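Local coordinates for protein BH2851 (Bacillus halodurans, PDB 2GFG) that is of unproven function but carries a CYTH domain and probably binds or processes a triphosphate-bearing substrate inside an antiparallel beta-barrel, at residues A[32-37]-A[121-127]; A[47-53]-A[106-112]; A[139-144]-A[182-186]. All coordinates share one frame; numbering follows the deposited sequence.

How the contacts relate
Contact 1 zips strand 34-42 to strand 117-131, side by side in the eight-stranded antiparallel barrel, and closes a loop that leaves 83 residues between its segments. Contact 2 falls within that loop: its first segment carries helix 47-50, which follows strand 34-42, and its second the end of helix 101-108, which precedes strand 117-131. It lies across the chain's centre from contact 1, their centres about 26 Å apart. Contact 3 comes later in series, setting helix 182-190 against strand 134-143. That strand is the sheet neighbour of strand 117-131, with backbone bonds pairing Ser123 with Ser142 and Ser125 with His140, whereas contacts 2 and 3 meet through Lys49 and Gln184.

Contact 1: A[32-37]-A[121-127]; sequences DFKLQR and TLSTSRA. With EDO (1,2-ethanediol), chain G.
Backbone bonds between Lys34 and Arg126 and between Gln36 and Thr124 zip residues 34-37 to residues 121-127 as antiparallel strands. Each pair bonds in both directions; Lys34 N to Arg126 O spans 2.8 Å. Leu35 faces Ser125 and Arg37 faces Ser123 as non-hydrogen-bonded pairs, where CA-H groups lean on carbonyls, Leu35 CA lying 3.4 Å from Thr124 O. Apolar packing gathers at the Phe33 end. The methyl of Ala127 sits squarely over one ring face, CB 3.6 Å from the centroid and 7° off the normal. Ethanediol O2 stands over the other face, nearer the rim, while its O1 is hydrogen-bonded to Ser125 OG at 2.8 Å. On the face of Gln36, Thr124 and Arg126 the contacts are polar. With CG wedged between backbone N and carbonyl carbon (chi1 66°), Gln36 runs alongside Thr124. A water joins Gln36 NE2 (2.8 Å) to Thr124 OG1 (2.9 Å). The same NE2 hangs 3.4 Å above the middle of the Arg126 guanidinium, the two planes 64° apart, as packing without a bond. Arg126 NE instead pairs with Asp139, and Thr124 OG1 also bonds Ser141, both on strand 134-143. Strand 117-131 is thus flanked by strands 34-42 and 134-143 in the CYTH barrel, and helix 182-190 packs on Leu122 and Thr124.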
loop_
_atom_site.group_PDB
_atom_site.type_symbol
_atom_site.label_atom_id
_atom_site.label_comp_id
_atom_site.label_asym_id
_atom_site.label_seq_id
_atom_site.Cartn_x
_atom_site.Cartn_y
_atom_site.Cartn_z
ATOM N N ASP A 32 -0.748 -5.646 -18.481
ATOM C CA ASP A 32 -0.124 -6.093 -17.212
ATOM C C ASP A 32 -0.532 -5.216 -16.031
ATOM O O ASP A 32 -0.460 -5.647 -14.880
ATOM C CB ASP A 32 1.403 -6.114 -17.342
ATOM C CG ASP A 32 1.892 -7.151 -18.348
ATOM O OD1 ASP A 32 1.306 -8.253 -18.396
ATOM O OD2 ASP A 32 2.872 -6.868 -19.074
ATOM N N PHE A 33 -0.923 -3.971 -16.319
ATOM C CA PHE A 33 -1.397 -3.053 -15.286
ATOM C C PHE A 33 -2.807 -3.419 -14.825
ATOM O O PHE A 33 -3.735 -3.520 -15.642
ATOM C CB PHE A 33 -1.360 -1.604 -15.786
ATOM C CG PHE A 33 0.006 -0.983 -15.730
ATOM C CD1 PHE A 33 0.398 -0.241 -14.623
ATOM C CD2 PHE A 33 0.918 -1.174 -16.768
ATOM C CE1 PHE A 33 1.683 0.334 -14.557
ATOM C CE2 PHE A 33 2.204 -0.611 -16.707
ATOM C CZ PHE A 33 2.580 0.141 -15.593
ATOM N N LYS A 34 -2.947 -3.662 -13.514
ATOM C CA LYS A 34 -4.239 -3.963 -12.898
ATOM C C LYS A 34 -4.650 -2.798 -11.992
ATOM O O LYS A 34 -3.821 -2.211 -11.315
ATOM C CB LYS A 34 -4.159 -5.257 -12.074
ATOM C CG LYS A 34 -3.464 -6.446 -12.788
ATOM C CD LYS A 34 -4.139 -6.809 -14.103
ATOM C CE LYS A 34 -3.462 -8.011 -14.766
ATOM N NZ LYS A 34 -3.982 -8.261 -16.151
ATOM N N LEU A 35 -5.942 -2.508 -11.963
ATOM C CA LEU A 35 -6.477 -1.387 -11.190
ATOM C C LEU A 35 -6.962 -1.856 -9.829
ATOM O O LEU A 35 -7.574 -2.916 -9.713
ATOM C CB LEU A 35 -7.630 -0.719 -11.965
ATOM C CG LEU A 35 -8.358 0.473 -11.331
ATOM C CD1 LEU A 35 -7.394 1.564 -10.849
ATOM C CD2 LEU A 35 -9.364 1.052 -12.339
ATOM N N GLN A 36 -6.611 -1.095 -8.785
ATOM C CA GLN A 36 -7.092 -1.360 -7.428
ATOM C C GLN A 36 -7.456 -0.051 -6.717
ATOM O O GLN A 36 -6.914 1.018 -7.036
ATOM C CB GLN A 36 -6.036 -2.119 -6.624
ATOM C CG GLN A 36 -4.742 -1.295 -6.340
ATOM C CD GLN A 36 -3.564 -2.160 -5.939
ATOM O OE1 GLN A 36 -3.469 -3.320 -6.331
ATOM N NE2 GLN A 36 -2.656 -1.593 -5.167
ATOM N N ARG A 37 -8.389 -0.149 -5.767
ATOM C CA ARG A 37 -8.833 0.996 -4.976
ATOM C C ARG A 37 -8.550 0.746 -3.519
ATOM O O ARG A 37 -8.978 -0.259 -2.966
ATOM C CB ARG A 37 -10.315 1.223 -5.161
ATOM C CG ARG A 37 -10.683 1.752 -6.502
ATOM C CD ARG A 37 -12.076 2.355 -6.495
ATOM N NE ARG A 37 -12.335 3.137 -7.701
ATOM C CZ ARG A 37 -13.414 3.908 -7.891
ATOM N NH1 ARG A 37 -14.367 4.001 -6.948
ATOM N NH2 ARG A 37 -13.546 4.588 -9.025
ATOM N N THR A 121 -10.410 7.501 -0.664
ATOM C CA THR A 121 -10.005 6.414 -1.541
ATOM C C THR A 121 -8.915 6.854 -2.528
ATOM O O THR A 121 -9.065 7.851 -3.227
ATOM C CB THR A 121 -11.214 5.866 -2.335
ATOM O OG1 THR A 121 -12.242 5.485 -1.421
ATOM C CG2 THR A 121 -10.817 4.644 -3.194
ATOM N N LEU A 122 -7.841 6.064 -2.587
ATOM C CA LEU A 122 -6.744 6.271 -3.521
ATOM C C LEU A 122 -6.723 5.109 -4.502
ATOM O O LEU A 122 -6.673 3.940 -4.085
ATOM C CB LEU A 122 -5.417 6.348 -2.751
ATOM C CG LEU A 122 -4.103 6.469 -3.539
ATOM C CD1 LEU A 122 -3.074 7.220 -2.720
ATOM C CD2 LEU A 122 -3.544 5.097 -3.969
ATOM N N SER A 123 -6.772 5.420 -5.804
ATOM C CA SER A 123 -6.745 4.387 -6.849
ATOM C C SER A 123 -5.337 4.201 -7.384
ATOM O O SER A 123 -4.613 5.169 -7.567
ATOM C CB SER A 123 -7.683 4.757 -7.994
ATOM O OG SER A 123 -9.032 4.747 -7.563
ATOM N N THR A 124 -4.966 2.946 -7.657
ATOM C CA THR A 124 -3.638 2.624 -8.211
ATOM C C THR A 124 -3.735 1.652 -9.385
ATOM O O THR A 124 -4.440 0.644 -9.317
ATOM C CB THR A 124 -2.697 2.017 -7.143
ATOM O OG1 THR A 124 -2.497 2.961 -6.084
ATOM C CG2 THR A 124 -1.323 1.654 -7.758
ATOM N N SER A 125 -3.035 1.988 -10.467
ATOM C CA SER A 125 -2.831 1.089 -11.579
ATOM C C SER A 125 -1.448 0.484 -11.403
ATOM O O SER A 125 -0.446 1.206 -11.398
ATOM C CB SER A 125 -2.920 1.843 -12.890
ATOM O OG SER A 125 -2.797 0.969 -13.975
ATOM N N ARG A 126 -1.390 -0.844 -11.253
ATOM C CA ARG A 126 -0.158 -1.524 -10.832
ATOM C C ARG A 126 0.290 -2.610 -11.793
ATOM O O ARG A 126 -0.492 -3.456 -12.188
ATOM C CB ARG A 126 -0.353 -2.139 -9.445
ATOM C CG ARG A 126 0.850 -2.996 -8.959
ATOM C CD ARG A 126 0.696 -3.433 -7.525
ATOM N NE ARG A 126 0.751 -2.308 -6.591
ATOM C CZ ARG A 126 0.700 -2.424 -5.263
ATOM N NH1 ARG A 126 0.565 -3.625 -4.684
ATOM N NH2 ARG A 126 0.764 -1.337 -4.508
ATOM N N ALA A 127 1.584 -2.592 -12.114
ATOM C CA ALA A 127 2.242 -3.685 -12.808
ATOM C C ALA A 127 3.283 -4.295 -11.856
ATOM O O ALA A 127 3.944 -3.574 -11.120
ATOM C CB ALA A 127 2.902 -3.184 -14.060
HETATM C C1 EDO G . -2.482 2.725 -16.864
HETATM O O1 EDO G . -2.199 1.336 -16.659
HETATM C C2 EDO G . -1.451 3.585 -16.125
HETATM O O2 EDO G . -0.108 3.204 -16.485
HETATM O O HOH W 1 -2.023 0.912 -4.064
#

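Contact 2: A[47-53]-A[106-112]; sequences QLKKQSS and LRDLSIP
Leu48 CD2 meets two partners on the other segment, Leu106 CD2 and Ile111 CD1, each at 4.0 Å, and this trio makes the buried part of the contact. The Leu48 branch crosses Ile111 at about a right angle, while Leu106 comes in obliquely; Leu116 and Leu55 join the same apolar cluster. Both segments are helix ends that finish in the same way. Each terminates in a Schellman motif with a serine of positive phi as its C' residue: Ser52, where Ser53 N returns to Leu48 O, and Ser110, where Ile111 N returns to Leu106 O at 3.1 Å. These turns bring Gln51 and Leu109 together beside the Leu48 cluster. Here the contact turns polar. The extended Gln51 chain slides past Leu109 in the opposite direction and gives NE2-H to Leu109 O at 2.9 Å, with an N-H...O angle of 156°. The bond lies in the carbonyl plane and nearly in the amide plane as well, while Gln51 OE1 rests 3.4 Å from Leu109 CB. Gln51 NE2 also lies 3.7 Å from Ile111 CD1. Replacing Gln51 by an alanine would probably leave Leu109 O without this amide donor and uncover part of the Ile111 CD1 methyl. On the more loosely held flank the Gln47 amide reaches Pro112 from the opposite direction, Gln47 NE2 approaching Pro112 CD to 3.2 Å and Gln47 OE1 lying 3.4 Å from Pro112 CG. That meeting is van der Waals only, and both residues are partly exposed.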
loop_
_atom_site.group_PDB
_atom_site.type_symbol
_atom_site.label_atom_id
_atom_site.label_comp_id
_atom_site.label_asym_id
_atom_site.label_seq_id
_atom_site.Cartn_x
_atom_site.Cartn_y
_atom_site.Cartn_z
ATOM N N GLN A 47 -5.205 8.320 15.094
ATOM C CA GLN A 47 -4.570 7.374 16.059
ATOM C C GLN A 47 -3.681 6.319 15.385
ATOM O O GLN A 47 -2.610 5.983 15.907
ATOM C CB GLN A 47 -5.627 6.692 16.941
ATOM C CG GLN A 47 -6.230 7.624 17.986
ATOM C CD GLN A 47 -7.106 6.913 19.018
ATOM O OE1 GLN A 47 -8.214 7.365 19.323
ATOM N NE2 GLN A 47 -6.591 5.814 19.590
ATOM N N LEU A 48 -4.115 5.803 14.230
ATOM C CA LEU A 48 -3.311 4.814 13.490
ATOM C C LEU A 48 -1.980 5.425 13.032
ATOM O O LEU A 48 -0.936 4.773 13.099
ATOM C CB LEU A 48 -4.082 4.256 12.285
ATOM C CG LEU A 48 -5.240 3.300 12.588
ATOM C CD1 LEU A 48 -6.168 3.165 11.365
ATOM C CD2 LEU A 48 -4.720 1.943 13.014
ATOM N N LYS A 49 -2.026 6.686 12.599
ATOM C CA LYS A 49 -0.820 7.409 12.177
ATOM C C LYS A 49 0.162 7.547 13.363
ATOM O O LYS A 49 1.354 7.303 13.217
ATOM C CB LYS A 49 -1.189 8.806 11.620
ATOM C CG LYS A 49 -0.242 9.337 10.526
ATOM C CD LYS A 49 1.034 9.921 11.094
ATOM C CE LYS A 49 1.935 10.456 9.990
ATOM N NZ LYS A 49 3.272 10.851 10.508
ATOM N N LYS A 50 -0.376 7.885 14.537
ATOM C CA LYS A 50 0.438 8.058 15.763
ATOM C C LYS A 50 1.064 6.744 16.264
ATOM O O LYS A 50 2.054 6.768 16.988
ATOM C CB LYS A 50 -0.404 8.700 16.872
ATOM C CG LYS A 50 -0.797 10.139 16.568
ATOM C CD LYS A 50 -1.860 10.651 17.511
ATOM C CE LYS A 50 -2.085 12.153 17.319
ATOM N NZ LYS A 50 -3.148 12.685 18.227
ATOM N N GLN A 51 0.472 5.606 15.879
ATOM C CA GLN A 51 1.053 4.288 16.176
ATOM C C GLN A 51 1.754 3.686 14.934
ATOM O O GLN A 51 2.022 2.483 14.883
ATOM C CB GLN A 51 -0.020 3.350 16.709
ATOM C CG GLN A 51 -0.678 3.867 17.995
ATOM C CD GLN A 51 -1.433 2.795 18.756
ATOM O OE1 GLN A 51 -1.029 1.635 18.783
ATOM N NE2 GLN A 51 -2.501 3.193 19.430
ATOM N N SER A 52 2.108 4.563 13.974
ATOM C CA SER A 52 2.815 4.178 12.736
ATOM C C SER A 52 2.117 3.026 11.983
ATOM O O SER A 52 2.773 2.202 11.320
ATOM C CB SER A 52 4.273 3.831 13.047
ATOM O OG SER A 52 4.928 4.931 13.669
ATOM N N SER A 53 0.784 3.030 12.029
ATOM C CA SER A 53 -0.016 1.979 11.415
ATOM C C SER A 53 -0.939 2.539 10.358
ATOM O O SER A 53 -1.208 3.759 10.322
ATOM C CB SER A 53 -0.833 1.251 12.477
ATOM O OG SER A 53 0.015 0.553 13.372
ATOM N N LEU A 106 -6.332 -4.471 15.935
ATOM C CA LEU A 106 -6.729 -3.080 16.223
ATOM C C LEU A 106 -7.019 -2.902 17.706
ATOM O O LEU A 106 -6.551 -1.941 18.327
ATOM C CB LEU A 106 -7.967 -2.671 15.397
ATOM C CG LEU A 106 -7.790 -2.481 13.892
ATOM C CD1 LEU A 106 -9.126 -2.181 13.252
ATOM C CD2 LEU A 106 -6.795 -1.378 13.580
ATOM N N ARG A 107 -7.767 -3.854 18.278
ATOM C CA ARG A 107 -8.090 -3.834 19.709
ATOM C C ARG A 107 -6.843 -4.042 20.591
ATOM O O ARG A 107 -6.745 -3.452 21.655
ATOM C CB ARG A 107 -9.189 -4.870 20.039
ATOM C CG ARG A 107 -10.570 -4.459 19.489
ATOM C CD ARG A 107 -11.748 -5.255 20.095
ATOM N NE ARG A 107 -12.040 -6.491 19.341
ATOM C CZ ARG A 107 -13.280 -6.973 19.080
ATOM N NH1 ARG A 107 -14.388 -6.276 19.407
ATOM N NH2 ARG A 107 -13.410 -8.118 18.406
ATOM N N ASP A 108 -5.870 -4.832 20.104
ATOM C CA ASP A 108 -4.563 -4.989 20.815
ATOM C C ASP A 108 -3.755 -3.669 20.841
ATOM O O ASP A 108 -2.931 -3.463 21.725
ATOM C CB ASP A 108 -3.710 -6.095 20.177
ATOM C CG ASP A 108 -4.286 -7.494 20.392
ATOM O OD1 ASP A 108 -5.240 -7.657 21.193
ATOM O OD2 ASP A 108 -3.779 -8.438 19.752
ATOM N N LEU A 109 -3.990 -2.804 19.849
ATOM C CA LEU A 109 -3.346 -1.470 19.785
ATOM C C LEU A 109 -4.166 -0.362 20.509
ATOM O O LEU A 109 -3.801 0.814 20.453
ATOM C CB LEU A 109 -3.111 -1.066 18.314
ATOM C CG LEU A 109 -2.094 -1.910 17.528
ATOM C CD1 LEU A 109 -2.140 -1.558 16.059
ATOM C CD2 LEU A 109 -0.673 -1.738 18.077
ATOM N N SER A 110 -5.253 -0.760 21.196
ATOM C CA SER A 110 -6.164 0.186 21.911
ATOM C C SER A 110 -6.792 1.240 20.965
ATOM O O SER A 110 -7.055 2.382 21.367
ATOM C CB SER A 110 -5.449 0.864 23.103
ATOM O OG SER A 110 -5.200 -0.067 24.142
ATOM N N ILE A 111 -7.075 0.820 19.733
ATOM C CA ILE A 111 -7.726 1.673 18.748
ATOM C C ILE A 111 -9.230 1.596 18.967
ATOM O O ILE A 111 -9.800 0.516 18.885
ATOM C CB ILE A 111 -7.419 1.212 17.286
ATOM C CG1 ILE A 111 -5.908 1.145 17.027
ATOM C CG2 ILE A 111 -8.111 2.151 16.257
ATOM C CD1 ILE A 111 -5.208 2.511 16.976
ATOM N N PRO A 112 -9.886 2.750 19.269
ATOM C CA PRO A 112 -11.343 2.720 19.389
ATOM C C PRO A 112 -12.002 2.543 18.010
ATOM O O PRO A 112 -11.987 3.465 17.195
ATOM C CB PRO A 112 -11.671 4.087 19.995
ATOM C CG PRO A 112 -10.554 4.968 19.550
ATOM C CD PRO A 112 -9.340 4.104 19.510
#

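Contact 3: A[139-144]-A[182-186]; sequences DHSSYL and KIQRF. With EDO (1,2-ethanediol), chain H.
Lys182 and Asp139 meet in the polar interior of the CYTH barrel, where strand 139-143 runs alongside the start of helix 182-190, the two short axes 10.1 Å apart. Lys182 NZ forms a salt bridge with Asp139 OD2 at 2.6 Å, received on the anti lone pair of the carboxylate. The lysine reaches it by an extended chain that bends only at its last torsion (chi4 60°), and CE passes 3.5 Å from Ser141 OG on the way. Glu150 and Glu152 also take Lys182 NZ, and Asp139 OD1 binds Arg126, so the pair is one link in a network of alternating charges. Ser141 OG has its own bond, to Thr124. Farther along, Tyr143 lies across Arg185: its OH is 3.7 Å from Arg185 CB, and the ring and guanidinium planes stand 62° apart. Asp148 bridges the two side chains, bonding the tyrosine hydroxyl and forming a salt bridge with Arg185 NE. The guanidinium is further fixed by Glu150 at NH1. Tyr143 CB meets the edge of the Phe186 ring, 3.8 Å from CD2, whereas Leu144 approaches over a face, with CD1 3.8 Å from the centroid and 16° off the normal. Phe186 has CG anti to its backbone N, which carries the ring to Tyr143 and Leu144. An ethanediol sits by the helix start, its O1 accepting a weak bond from Lys182 N. A C-terminal helix set against the inward-facing side chains of barrel strands, its basic residues matched to acidic ones, is consistent with the triphosphate-tunnel fold of the CYTH family.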
loop_
_atom_site.group_PDB
_atom_site.type_symbol
_atom_site.label_atom_id
_atom_site.label_comp_id
_atom_site.label_asym_id
_atom_site.label_seq_id
_atom_site.Cartn_x
_atom_site.Cartn_y
_atom_site.Cartn_z
ATOM N N ASP A 139 3.752 1.649 -9.857
ATOM C CA ASP A 139 2.459 2.163 -9.363
ATOM C C ASP A 139 2.148 3.545 -9.882
ATOM O O ASP A 139 2.843 4.510 -9.555
ATOM C CB ASP A 139 2.470 2.227 -7.831
ATOM C CG ASP A 139 2.458 0.870 -7.185
ATOM O OD1 ASP A 139 2.351 -0.144 -7.898
ATOM O OD2 ASP A 139 2.535 0.820 -5.939
ATOM N N HIS A 140 1.064 3.646 -10.649
ATOM C CA HIS A 140 0.497 4.920 -11.045
ATOM C C HIS A 140 -0.773 5.120 -10.216
ATOM O O HIS A 140 -1.729 4.337 -10.330
ATOM C CB HIS A 140 0.190 4.920 -12.558
ATOM C CG HIS A 140 -0.597 6.110 -13.024
ATOM N ND1 HIS A 140 -1.501 6.039 -14.063
ATOM C CD2 HIS A 140 -0.644 7.386 -12.571
ATOM C CE1 HIS A 140 -2.051 7.227 -14.244
ATOM N NE2 HIS A 140 -1.561 8.055 -13.341
ATOM N N SER A 141 -0.761 6.133 -9.350
ATOM C CA SER A 141 -1.858 6.364 -8.404
ATOM C C SER A 141 -2.556 7.682 -8.666
ATOM O O SER A 141 -1.934 8.638 -9.090
ATOM C CB SER A 141 -1.328 6.348 -6.962
ATOM O OG SER A 141 -0.707 5.116 -6.669
ATOM N N SER A 142 -3.866 7.718 -8.381
ATOM C CA SER A 142 -4.663 8.946 -8.468
ATOM C C SER A 142 -5.470 9.116 -7.190
ATOM O O SER A 142 -6.061 8.154 -6.689
ATOM C CB SER A 142 -5.600 8.892 -9.662
ATOM O OG SER A 142 -6.603 7.911 -9.473
ATOM N N TYR A 143 -5.504 10.338 -6.666
ATOM C CA TYR A 143 -6.214 10.614 -5.409
ATOM C C TYR A 143 -6.461 12.093 -5.213
ATOM O O TYR A 143 -5.592 12.921 -5.512
ATOM C CB TYR A 143 -5.422 10.054 -4.203
ATOM C CG TYR A 143 -3.963 10.513 -4.129
ATOM C CD1 TYR A 143 -2.962 9.879 -4.895
ATOM C CD2 TYR A 143 -3.574 11.544 -3.259
ATOM C CE1 TYR A 143 -1.618 10.288 -4.820
ATOM C CE2 TYR A 143 -2.232 11.957 -3.172
ATOM C CZ TYR A 143 -1.260 11.324 -3.957
ATOM O OH TYR A 143 0.052 11.727 -3.874
ATOM N N LEU A 144 -7.671 12.427 -4.747
ATOM C CA LEU A 144 -8.027 13.802 -4.393
ATOM C C LEU A 144 -7.700 14.833 -5.526
ATOM O O LEU A 144 -7.176 15.918 -5.257
ATOM C CB LEU A 144 -7.324 14.201 -3.077
ATOM C CG LEU A 144 -7.574 13.272 -1.888
ATOM C CD1 LEU A 144 -6.595 13.560 -0.742
ATOM C CD2 LEU A 144 -9.026 13.386 -1.410
ATOM N N LYS A 182 1.766 5.644 0.284
ATOM C CA LYS A 182 0.584 6.139 -0.473
ATOM C C LYS A 182 -0.444 6.767 0.446
ATOM O O LYS A 182 -0.932 7.864 0.187
ATOM C CB LYS A 182 -0.074 5.002 -1.249
ATOM C CG LYS A 182 0.622 4.639 -2.524
ATOM C CD LYS A 182 0.059 3.363 -3.107
ATOM C CE LYS A 182 0.758 2.970 -4.395
ATOM N NZ LYS A 182 2.200 2.739 -4.204
ATOM N N ILE A 183 -0.780 6.046 1.516
ATOM C CA ILE A 183 -1.750 6.515 2.503
ATOM C C ILE A 183 -1.294 7.823 3.186
ATOM O O ILE A 183 -2.117 8.683 3.513
ATOM C CB ILE A 183 -2.054 5.400 3.573
ATOM C CG1 ILE A 183 -3.228 5.801 4.448
ATOM C CG2 ILE A 183 -0.803 5.082 4.435
ATOM C CD1 ILE A 183 -3.756 4.677 5.297
ATOM N N GLN A 184 0.018 7.970 3.374
ATOM C CA GLN A 184 0.584 9.193 3.969
ATOM C C GLN A 184 0.603 10.323 2.937
ATOM O O GLN A 184 0.280 11.473 3.260
ATOM C CB GLN A 184 1.989 8.932 4.504
ATOM C CG GLN A 184 2.059 7.824 5.566
ATOM C CD GLN A 184 1.526 8.259 6.903
ATOM N N ARG A 185 0.946 9.983 1.679
ATOM C CA ARG A 185 0.847 10.943 0.559
ATOM C C ARG A 185 -0.607 11.361 0.349
ATOM O O ARG A 185 -0.878 12.476 -0.082
ATOM C CB ARG A 185 1.410 10.350 -0.744
ATOM C CG ARG A 185 2.902 10.027 -0.701
ATOM C CD ARG A 185 3.520 9.953 -2.099
ATOM N NE ARG A 185 2.766 9.090 -3.028
ATOM C CZ ARG A 185 2.939 7.762 -3.171
ATOM N NH1 ARG A 185 3.763 7.083 -2.374
ATOM N NH2 ARG A 185 2.234 7.108 -4.085
ATOM N N PHE A 186 -1.543 10.442 0.654
ATOM C CA PHE A 186 -2.975 10.740 0.569
ATOM C C PHE A 186 -3.391 11.822 1.567
ATOM O O PHE A 186 -3.858 12.873 1.166
ATOM C CB PHE A 186 -3.838 9.470 0.794
ATOM C CG PHE A 186 -5.322 9.736 0.745
ATOM C CD1 PHE A 186 -6.016 10.139 1.891
ATOM C CD2 PHE A 186 -6.011 9.681 -0.470
ATOM C CE1 PHE A 186 -7.369 10.452 1.829
ATOM C CE2 PHE A 186 -7.364 9.990 -0.535
ATOM C CZ PHE A 186 -8.044 10.373 0.613
HETATM C C1 EDO H . 3.624 2.434 -0.932
HETATM O O1 EDO H . 4.207 3.739 -0.923
HETATM C C2 EDO H . 2.921 2.144 0.393
HETATM O O2 EDO H . 1.512 1.896 0.216
#